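Side-chain contacts in putative decarboxylase involved in desferrioxamine biosynthesis (Erwinia amylovora, PDB 5O5C), which is thought to decarboxylate lysine in a pyridoxal 5'-phosphate-dependent first stage of desferrioxamine siderophore biosynthesis: residues T49-G54 with A98-H103; S331-V336 with L485-T490. One frame throughout, in Å; residues are numbered along the deposited sequence.

From the N terminus, the chain first runs down helix 34-53, and interaction 1 closes a loop of 43 intervening residues when segment 98-103 returns to the end of that helix. Interaction 2 opens much later: residues 331-336 begin at the last residue of helix 328-331 and run on into the loop before strand 339-343. It closes a loop of 148 intervening residues when segment 485-490, leaving the four-stranded antiparallel sheet, returns to them. The two loops follow in series, neither nesting nor crossing. Their centres lie about 15 Å apart, and a weak hydrogen bond from Asn486 ND2 to His102 O links 485-490 to 98-103. Both contacts touch the second subunit.

Interaction 1: residues T49-G54 with A98-H103; sequences TETVKG and AVWFHH
Thr51 and Val52, on the last turn of helix 34-53, turn their methyl groups to the rings of Trp100 and His102. Thr51 CG2 lies 3.8 Å from both Trp100 CH2 and Trp100 CZ2 of the six-membered ring, obliquely placed, and the two side chains cross at about a right angle. OG1 stands beside the backbone N (chi1 -58°) and hydrogen-bonds to Leu47 O one turn earlier, which leaves CG2 anti to that N; threonine suits this place because it pays for its hydroxyl within the helix and leaves a methyl for the indole.

Val52 divides its branches between two partners: CG2 lies 4.2 Å from Trp100 CZ3, and CG1 is 3.8 Å from His102 CE1. The imidazole reaches the valine with CG between its own backbone N and carbonyl carbon (chi1 71°), and the indole's CE3 meets its edge in plane. Ala98 CB lies 3.7 Å above one face of the Trp100 indole, offset toward the rim. A type I turn, closed by His103 N to Trp100 O at 3.1 Å, brings both rings to the same helix.

The contact joins the C-terminal end of helix 34-53 to the loop between helices 83-95 and 116-128, with Phe29 of the second subunit packing on His102.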
ATOM      1  N   THR B  49      -0.869  27.568   2.291  1.00 26.32           N
ATOM      2  CA  THR B  49      -1.689  28.628   2.909  1.00 26.08           C
ATOM      3  C   THR B  49      -2.378  29.561   1.912  1.00 26.58           C
ATOM      4  O   THR B  49      -3.583  29.791   1.996  1.00 25.49           O
ATOM      5  CB  THR B  49      -0.832  29.439   3.870  1.00 27.75           C
ATOM      6  OG1 THR B  49      -0.500  28.579   4.962  1.00 25.50           O
ATOM      7  CG2 THR B  49      -1.544  30.761   4.362  1.00 29.91           C
ATOM      8  N   GLU B  50      -1.618  30.100   0.965  1.00 28.67           N
ATOM      9  CA  GLU B  50      -2.219  30.862  -0.143  1.00 30.10           C
ATOM     10  C   GLU B  50      -3.175  30.028  -0.993  1.00 28.92           C
ATOM     11  O   GLU B  50      -4.280  30.483  -1.316  1.00 27.38           O
ATOM     12  CB  GLU B  50      -1.138  31.550  -0.989  1.00 36.65           C
ATOM     13  CG  GLU B  50      -0.423  32.619  -0.177  1.00 43.12           C
ATOM     14  CD  GLU B  50       0.429  33.579  -0.988  1.00 54.79           C
ATOM     15  OE1 GLU B  50       0.254  33.632  -2.240  1.00 60.36           O
ATOM     16  OE2 GLU B  50       1.267  34.299  -0.350  1.00 50.39           O
ATOM     17  N   THR B  51      -2.780  28.794  -1.311  1.00 27.62           N
ATOM     18  CA  THR B  51      -3.611  27.938  -2.132  1.00 28.53           C
ATOM     19  C   THR B  51      -4.904  27.648  -1.387  1.00 26.51           C
ATOM     20  O   THR B  51      -5.947  27.926  -1.905  1.00 22.41           O
ATOM     21  CB  THR B  51      -2.921  26.616  -2.534  1.00 28.10           C
ATOM     22  OG1 THR B  51      -1.698  26.906  -3.240  1.00 27.46           O
ATOM     23  CG2 THR B  51      -3.841  25.753  -3.391  1.00 27.42           C
ATOM     24  N   VAL B  52      -4.834  27.084  -0.186  1.00 26.85           N
ATOM     25  CA  VAL B  52      -6.047  26.734   0.539  1.00 25.77           C
ATOM     26  C   VAL B  52      -6.957  27.987   0.768  1.00 30.50           C
ATOM     27  O   VAL B  52      -8.189  27.868   0.575  1.00 30.64           O
ATOM     28  CB  VAL B  52      -5.759  25.964   1.839  1.00 24.89           C
ATOM     29  CG1 VAL B  52      -7.024  25.792   2.622  1.00 22.44           C
ATOM     30  CG2 VAL B  52      -5.097  24.579   1.557  1.00 22.31           C
ATOM     31  N   LYS B  53      -6.390  29.167   1.110  1.00 27.33           N
ATOM     32  CA  LYS B  53      -7.254  30.386   1.303  1.00 29.74           C
ATOM     33  C   LYS B  53      -8.007  30.824   0.043  1.00 31.57           C
ATOM     34  O   LYS B  53      -9.084  31.401   0.165  1.00 31.65           O
ATOM     35  CB  LYS B  53      -6.509  31.589   1.850  1.00 31.69           C
ATOM     36  CG  LYS B  53      -6.179  31.552   3.330  1.00 36.98           C
ATOM     37  CD  LYS B  53      -5.409  32.823   3.706  1.00 40.96           C
ATOM     38  CE  LYS B  53      -5.015  32.859   5.175  1.00 43.96           C
ATOM     39  NZ  LYS B  53      -3.750  33.635   5.358  1.00 47.89           N
ATOM     40  N   GLY B  54      -7.453  30.571  -1.147  1.00 28.74           N
ATOM     41  CA  GLY B  54      -8.145  30.905  -2.399  1.00 30.09           C
ATOM     42  C   GLY B  54      -8.967  29.774  -3.027  1.00 30.46           C
ATOM     43  O   GLY B  54      -9.389  29.863  -4.168  1.00 31.69           O
ATOM     44  N   ALA B  98      -7.142  20.513  -8.399  1.00 24.38           N
ATOM     45  CA  ALA B  98      -7.277  19.439  -7.428  1.00 25.99           C
ATOM     46  C   ALA B  98      -8.736  19.347  -7.004  1.00 24.91           C
ATOM     47  O   ALA B  98      -9.464  20.332  -7.007  1.00 26.55           O
ATOM     48  CB  ALA B  98      -6.428  19.702  -6.185  1.00 24.77           C
ATOM     49  N   VAL B  99      -9.150  18.154  -6.618  1.00 23.28           N
ATOM     50  CA  VAL B  99     -10.403  18.015  -5.919  1.00 24.74           C
ATOM     51  C   VAL B  99     -10.141  18.264  -4.427  1.00 23.62           C
ATOM     52  O   VAL B  99      -9.446  17.499  -3.774  1.00 22.21           O
ATOM     53  CB  VAL B  99     -11.066  16.673  -6.211  1.00 25.64           C
ATOM     54  CG1 VAL B  99     -12.399  16.574  -5.507  1.00 27.14           C
ATOM     55  CG2 VAL B  99     -11.262  16.552  -7.712  1.00 27.26           C
ATOM     56  N   TRP B 100     -10.734  19.329  -3.906  1.00 23.64           N
ATOM     57  CA  TRP B 100     -10.573  19.745  -2.509  1.00 24.98           C
ATOM     58  C   TRP B 100     -11.540  19.120  -1.563  1.00 27.51           C
ATOM     59  O   TRP B 100     -12.653  19.665  -1.320  1.00 28.73           O
ATOM     60  CB  TRP B 100     -10.668  21.262  -2.402  1.00 25.89           C
ATOM     61  CG  TRP B 100      -9.621  21.844  -3.142  1.00 23.90           C
ATOM     62  CD1 TRP B 100      -9.680  22.300  -4.403  1.00 24.86           C
ATOM     63  CD2 TRP B 100      -8.266  21.935  -2.733  1.00 27.50           C
ATOM     64  NE1 TRP B 100      -8.442  22.749  -4.800  1.00 25.46           N
ATOM     65  CE2 TRP B 100      -7.553  22.529  -3.791  1.00 26.18           C
ATOM     66  CE3 TRP B 100      -7.591  21.644  -1.538  1.00 26.08           C
ATOM     67  CZ2 TRP B 100      -6.189  22.777  -3.718  1.00 27.70           C
ATOM     68  CZ3 TRP B 100      -6.287  21.891  -1.468  1.00 26.21           C
ATOM     69  CH2 TRP B 100      -5.579  22.478  -2.550  1.00 25.42           C
ATOM     70  N   PHE B 101     -11.114  18.018  -0.944  1.00 22.43           N
ATOM     71  CA  PHE B 101     -12.050  17.300  -0.077  1.00 22.48           C
ATOM     72  C   PHE B 101     -12.436  18.075   1.174  1.00 20.75           C
ATOM     73  O   PHE B 101     -13.529  17.852   1.738  1.00 24.59           O
ATOM     74  CB  PHE B 101     -11.539  15.929   0.286  1.00 22.83           C
ATOM     75  CG  PHE B 101     -11.094  15.111  -0.888  1.00 22.69           C
ATOM     76  CD1 PHE B 101     -11.930  14.909  -1.972  1.00 23.81           C
ATOM     77  CD2 PHE B 101      -9.819  14.512  -0.897  1.00 24.91           C
ATOM     78  CE1 PHE B 101     -11.524  14.139  -3.027  1.00 24.85           C
ATOM     79  CE2 PHE B 101      -9.409  13.751  -1.976  1.00 25.00           C
ATOM     80  CZ  PHE B 101     -10.261  13.579  -3.045  1.00 26.59           C
ATOM     81  N   HIS B 102     -11.593  19.017   1.598  1.00 20.92           N
ATOM     82  CA  HIS B 102     -11.885  19.836   2.786  1.00 22.49           C
ATOM     83  C   HIS B 102     -13.037  20.793   2.566  1.00 23.41           C
ATOM     84  O   HIS B 102     -13.689  21.216   3.513  1.00 19.49           O
ATOM     85  CB  HIS B 102     -10.667  20.587   3.315  1.00 23.82           C
ATOM     86  CG  HIS B 102     -10.212  21.712   2.444  1.00 22.74           C
ATOM     87  ND1 HIS B 102     -10.672  23.005   2.592  1.00 25.92           N
ATOM     88  CD2 HIS B 102      -9.376  21.735   1.384  1.00 23.76           C
ATOM     89  CE1 HIS B 102     -10.114  23.781   1.679  1.00 22.00           C
ATOM     90  NE2 HIS B 102      -9.307  23.042   0.944  1.00 26.98           N
ATOM     91  N   HIS B 103     -13.351  21.063   1.308  1.00 25.33           N
ATOM     92  CA  HIS B 103     -14.394  22.014   1.024  1.00 27.15           C
ATOM     93  C   HIS B 103     -15.745  21.410   1.412  1.00 27.62           C
ATOM     94  O   HIS B 103     -16.016  20.269   1.026  1.00 23.47           O
ATOM     95  CB  HIS B 103     -14.396  22.379  -0.436  1.00 25.45           C
ATOM     96  CG  HIS B 103     -15.087  23.661  -0.690  1.00 28.14           C
ATOM     97  ND1 HIS B 103     -16.448  23.753  -0.750  1.00 26.10           N
ATOM     98  CD2 HIS B 103     -14.619  24.930  -0.727  1.00 27.55           C
ATOM     99  CE1 HIS B 103     -16.795  25.017  -0.898  1.00 26.73           C
ATOM    100  NE2 HIS B 103     -15.698  25.751  -0.884  1.00 26.03           N
TER

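Interaction 2: residues S331-V336 with L485-T490; sequences SFFQTV and LNPNTT
Phe333 meets Leu485 and Pro487 in a buried loop-to-loop contact, an aromatic ring edge set against a backbone carbonyl, within the fold-type I (aspartate aminotransferase) architecture of group II decarboxylases. It joins the loop between helix 328-331 and strand 339-343 of the large sheet to the connection from strand 477-483 of the C-terminal sheet to helix 491-510. Lys330, the predicted attachment site for the cofactor but not linked to it in this structure, immediately precedes the first segment. The side chain of Leu485 is about 5 Å from that of Lys330 and about 10 Å from the bound pyridoxal phosphate.

Phenylalanine suits this position because its ring carries the contact well beyond the backbone: with CG beside the backbone N (chi1 -44°) and the ring turned nearly perpendicular to the CA-CB-CG plane (chi2 -80°), CE1 approaches the other loop. The touching atom of Leu485 is its backbone O; its side chain points toward 331-336 but comes no nearer than 4.9 Å, from CD2 to Ser331 CA. Proline offers its CD to the same ring atom, Phe333 CE1, at a looser 4.4 Å, placed obliquely to the ring. Leu400 and Ala403 of helix 397-420 also pack on the phenylalanine.

Both loops are shaped by local bonds. Gln334 NE2 donates to Phe332 O (2.8 Å, 163°), with Thr391 OG1 as a second partner. In the other loop, Asn486 to Thr489 form a type I turn, closed by Thr489 N to Asn486 O at 3.2 Å. Thr490 is the N-cap of the helix that follows. The closest approach between the segments is Phe333 CE1 to Leu485 O, 3.3 Å, with the oxygen in the plane of the ring.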
ATOM      1  N   SER B 331     -13.236   6.850   7.530  1.00 22.62           N
ATOM      2  CA  SER B 331     -14.078   7.259   8.622  1.00 20.41           C
ATOM      3  C   SER B 331     -13.394   7.795   9.844  1.00 18.60           C
ATOM      4  O   SER B 331     -14.091   8.262  10.720  1.00 17.44           O
ATOM      5  CB  SER B 331     -15.035   6.121   9.014  1.00 22.06           C
ATOM      6  OG  SER B 331     -15.653   5.611   7.852  1.00 20.19           O
ATOM      7  N   PHE B 332     -12.068   7.750   9.897  1.00 18.29           N
ATOM      8  CA  PHE B 332     -11.300   8.355  10.983  1.00 18.50           C
ATOM      9  C   PHE B 332     -10.478   9.574  10.597  1.00 19.83           C
ATOM     10  O   PHE B 332      -9.568   9.938  11.332  1.00 19.74           O
ATOM     11  CB  PHE B 332     -10.396   7.316  11.627  1.00 17.46           C
ATOM     12  CG  PHE B 332     -11.137   6.272  12.389  1.00 19.48           C
ATOM     13  CD1 PHE B 332     -11.839   5.257  11.728  1.00 19.23           C
ATOM     14  CD2 PHE B 332     -11.121   6.273  13.763  1.00 18.40           C
ATOM     15  CE1 PHE B 332     -12.517   4.311  12.444  1.00 19.10           C
ATOM     16  CE2 PHE B 332     -11.777   5.321  14.466  1.00 19.61           C
ATOM     17  CZ  PHE B 332     -12.515   4.361  13.810  1.00 18.87           C
ATOM     18  N   PHE B 333     -10.809  10.250   9.486  1.00 23.26           N
ATOM     19  CA  PHE B 333     -10.100  11.539   9.096  1.00 21.27           C
ATOM     20  C   PHE B 333      -8.553  11.439   9.039  1.00 20.35           C
ATOM     21  O   PHE B 333      -7.809  12.410   9.350  1.00 20.58           O
ATOM     22  CB  PHE B 333     -10.554  12.655  10.028  1.00 22.68           C
ATOM     23  CG  PHE B 333     -12.033  12.652  10.262  1.00 25.23           C
ATOM     24  CD1 PHE B 333     -12.887  13.192   9.349  1.00 27.97           C
ATOM     25  CD2 PHE B 333     -12.570  12.021  11.373  1.00 28.47           C
ATOM     26  CE1 PHE B 333     -14.252  13.115   9.504  1.00 29.19           C
ATOM     27  CE2 PHE B 333     -13.936  11.954  11.547  1.00 30.62           C
ATOM     28  CZ  PHE B 333     -14.779  12.502  10.603  1.00 27.90           C
ATOM     29  N   GLN B 334      -8.076  10.257   8.658  1.00 18.51           N
ATOM     30  CA  GLN B 334      -6.651   9.991   8.459  1.00 17.90           C
ATOM     31  C   GLN B 334      -6.302   9.974   7.005  1.00 17.42           C
ATOM     32  O   GLN B 334      -7.065   9.495   6.201  1.00 18.46           O
ATOM     33  CB  GLN B 334      -6.295   8.644   9.002  1.00 19.25           C
ATOM     34  CG  GLN B 334      -6.466   8.534  10.444  1.00 19.87           C
ATOM     35  CD  GLN B 334      -5.919   9.692  11.279  1.00 22.24           C
ATOM     36  OE1 GLN B 334      -4.699   9.982  11.321  1.00 25.13           O
ATOM     37  NE2 GLN B 334      -6.830  10.365  11.953  1.00 20.15           N
ATOM     38  N   THR B 335      -5.136  10.486   6.674  1.00 17.69           N
ATOM     39  CA  THR B 335      -4.668  10.531   5.289  1.00 18.43           C
ATOM     40  C   THR B 335      -4.522   9.084   4.732  1.00 17.86           C
ATOM     41  O   THR B 335      -4.418   8.124   5.481  1.00 18.12           O
ATOM     42  CB  THR B 335      -3.287  11.216   5.140  1.00 19.11           C
ATOM     43  OG1 THR B 335      -2.264  10.366   5.690  1.00 21.46           O
ATOM     44  CG2 THR B 335      -3.233  12.545   5.812  1.00 20.68           C
ATOM     45  N   VAL B 336      -4.604   8.958   3.417  1.00 18.44           N
ATOM     46  CA  VAL B 336      -4.325   7.700   2.725  1.00 18.26           C
ATOM     47  C   VAL B 336      -2.817   7.475   2.753  1.00 18.20           C
ATOM     48  O   VAL B 336      -2.081   8.441   2.445  1.00 19.58           O
ATOM     49  CB  VAL B 336      -4.770   7.767   1.272  1.00 18.88           C
ATOM     50  CG1 VAL B 336      -4.563   6.406   0.592  1.00 21.25           C
ATOM     51  CG2 VAL B 336      -6.221   8.206   1.167  1.00 20.28           C
ATOM     52  N   LEU B 485     -18.936  13.508   4.747  1.00 34.94           N
ATOM     53  CA  LEU B 485     -17.871  13.209   5.726  1.00 37.98           C
ATOM     54  C   LEU B 485     -17.202  14.431   6.341  1.00 37.27           C
ATOM     55  O   LEU B 485     -16.270  14.295   7.108  1.00 37.11           O
ATOM     56  CB  LEU B 485     -16.815  12.269   5.157  1.00 41.03           C
ATOM     57  CG  LEU B 485     -17.237  10.828   4.897  1.00 40.74           C
ATOM     58  CD1 LEU B 485     -16.236  10.188   3.946  1.00 47.31           C
ATOM     59  CD2 LEU B 485     -17.372   9.989   6.147  1.00 46.22           C
ATOM     60  N   ASN B 486     -17.738  15.606   6.071  1.00 36.05           N
ATOM     61  CA  ASN B 486     -17.231  16.839   6.634  1.00 37.70           C
ATOM     62  C   ASN B 486     -18.185  17.396   7.741  1.00 33.36           C
ATOM     63  O   ASN B 486     -19.303  17.848   7.461  1.00 30.53           O
ATOM     64  CB  ASN B 486     -17.041  17.828   5.488  1.00 38.79           C
ATOM     65  CG  ASN B 486     -16.063  18.924   5.828  1.00 38.75           C
ATOM     66  OD1 ASN B 486     -15.891  19.276   6.989  1.00 40.14           O
ATOM     67  ND2 ASN B 486     -15.416  19.467   4.813  1.00 43.80           N
ATOM     68  N   PRO B 487     -17.739  17.381   8.997  1.00 32.93           N
ATOM     69  CA  PRO B 487     -18.671  17.863  10.040  1.00 36.34           C
ATOM     70  C   PRO B 487     -18.768  19.381  10.211  1.00 40.49           C
ATOM     71  O   PRO B 487     -19.438  19.818  11.146  1.00 48.61           O
ATOM     72  CB  PRO B 487     -18.163  17.197  11.301  1.00 32.77           C
ATOM     73  CG  PRO B 487     -16.743  16.900  11.041  1.00 33.58           C
ATOM     74  CD  PRO B 487     -16.493  16.858   9.565  1.00 31.67           C
ATOM     75  N   ASN B 488     -18.122  20.169   9.336  1.00 42.37           N
ATOM     76  CA  ASN B 488     -18.347  21.627   9.251  1.00 44.70           C
ATOM     77  C   ASN B 488     -19.416  21.985   8.197  1.00 42.74           C
ATOM     78  O   ASN B 488     -19.927  23.096   8.185  1.00 47.23           O
ATOM     79  CB  ASN B 488     -17.033  22.372   8.918  1.00 45.75           C
ATOM     80  CG  ASN B 488     -15.898  22.033   9.854  1.00 44.39           C
ATOM     81  OD1 ASN B 488     -14.767  21.865   9.414  1.00 53.36           O
ATOM     82  ND2 ASN B 488     -16.188  21.919  11.150  1.00 46.43           N
ATOM     83  N   THR B 489     -19.753  21.036   7.326  1.00 42.32           N
ATOM     84  CA  THR B 489     -20.820  21.178   6.334  1.00 36.99           C
ATOM     85  C   THR B 489     -22.127  21.449   7.041  1.00 37.10           C
ATOM     86  O   THR B 489     -22.466  20.727   7.972  1.00 35.09           O
ATOM     87  CB  THR B 489     -20.949  19.877   5.516  1.00 38.68           C
ATOM     88  OG1 THR B 489     -19.702  19.612   4.877  1.00 42.82           O
ATOM     89  CG2 THR B 489     -22.104  19.899   4.456  1.00 36.95           C
ATOM     90  N   THR B 490     -22.839  22.491   6.606  1.00 35.15           N
ATOM     91  CA  THR B 490     -24.101  22.891   7.209  1.00 36.18           C
ATOM     92  C   THR B 490     -25.331  22.528   6.361  1.00 35.72           C
ATOM     93  O   THR B 490     -25.254  22.121   5.174  1.00 32.34           O
ATOM     94  CB  THR B 490     -24.156  24.424   7.482  1.00 37.21           C
ATOM     95  OG1 THR B 490     -24.014  25.160   6.258  1.00 35.42           O
ATOM     96  CG2 THR B 490     -23.049  24.847   8.440  1.00 39.87           C
TER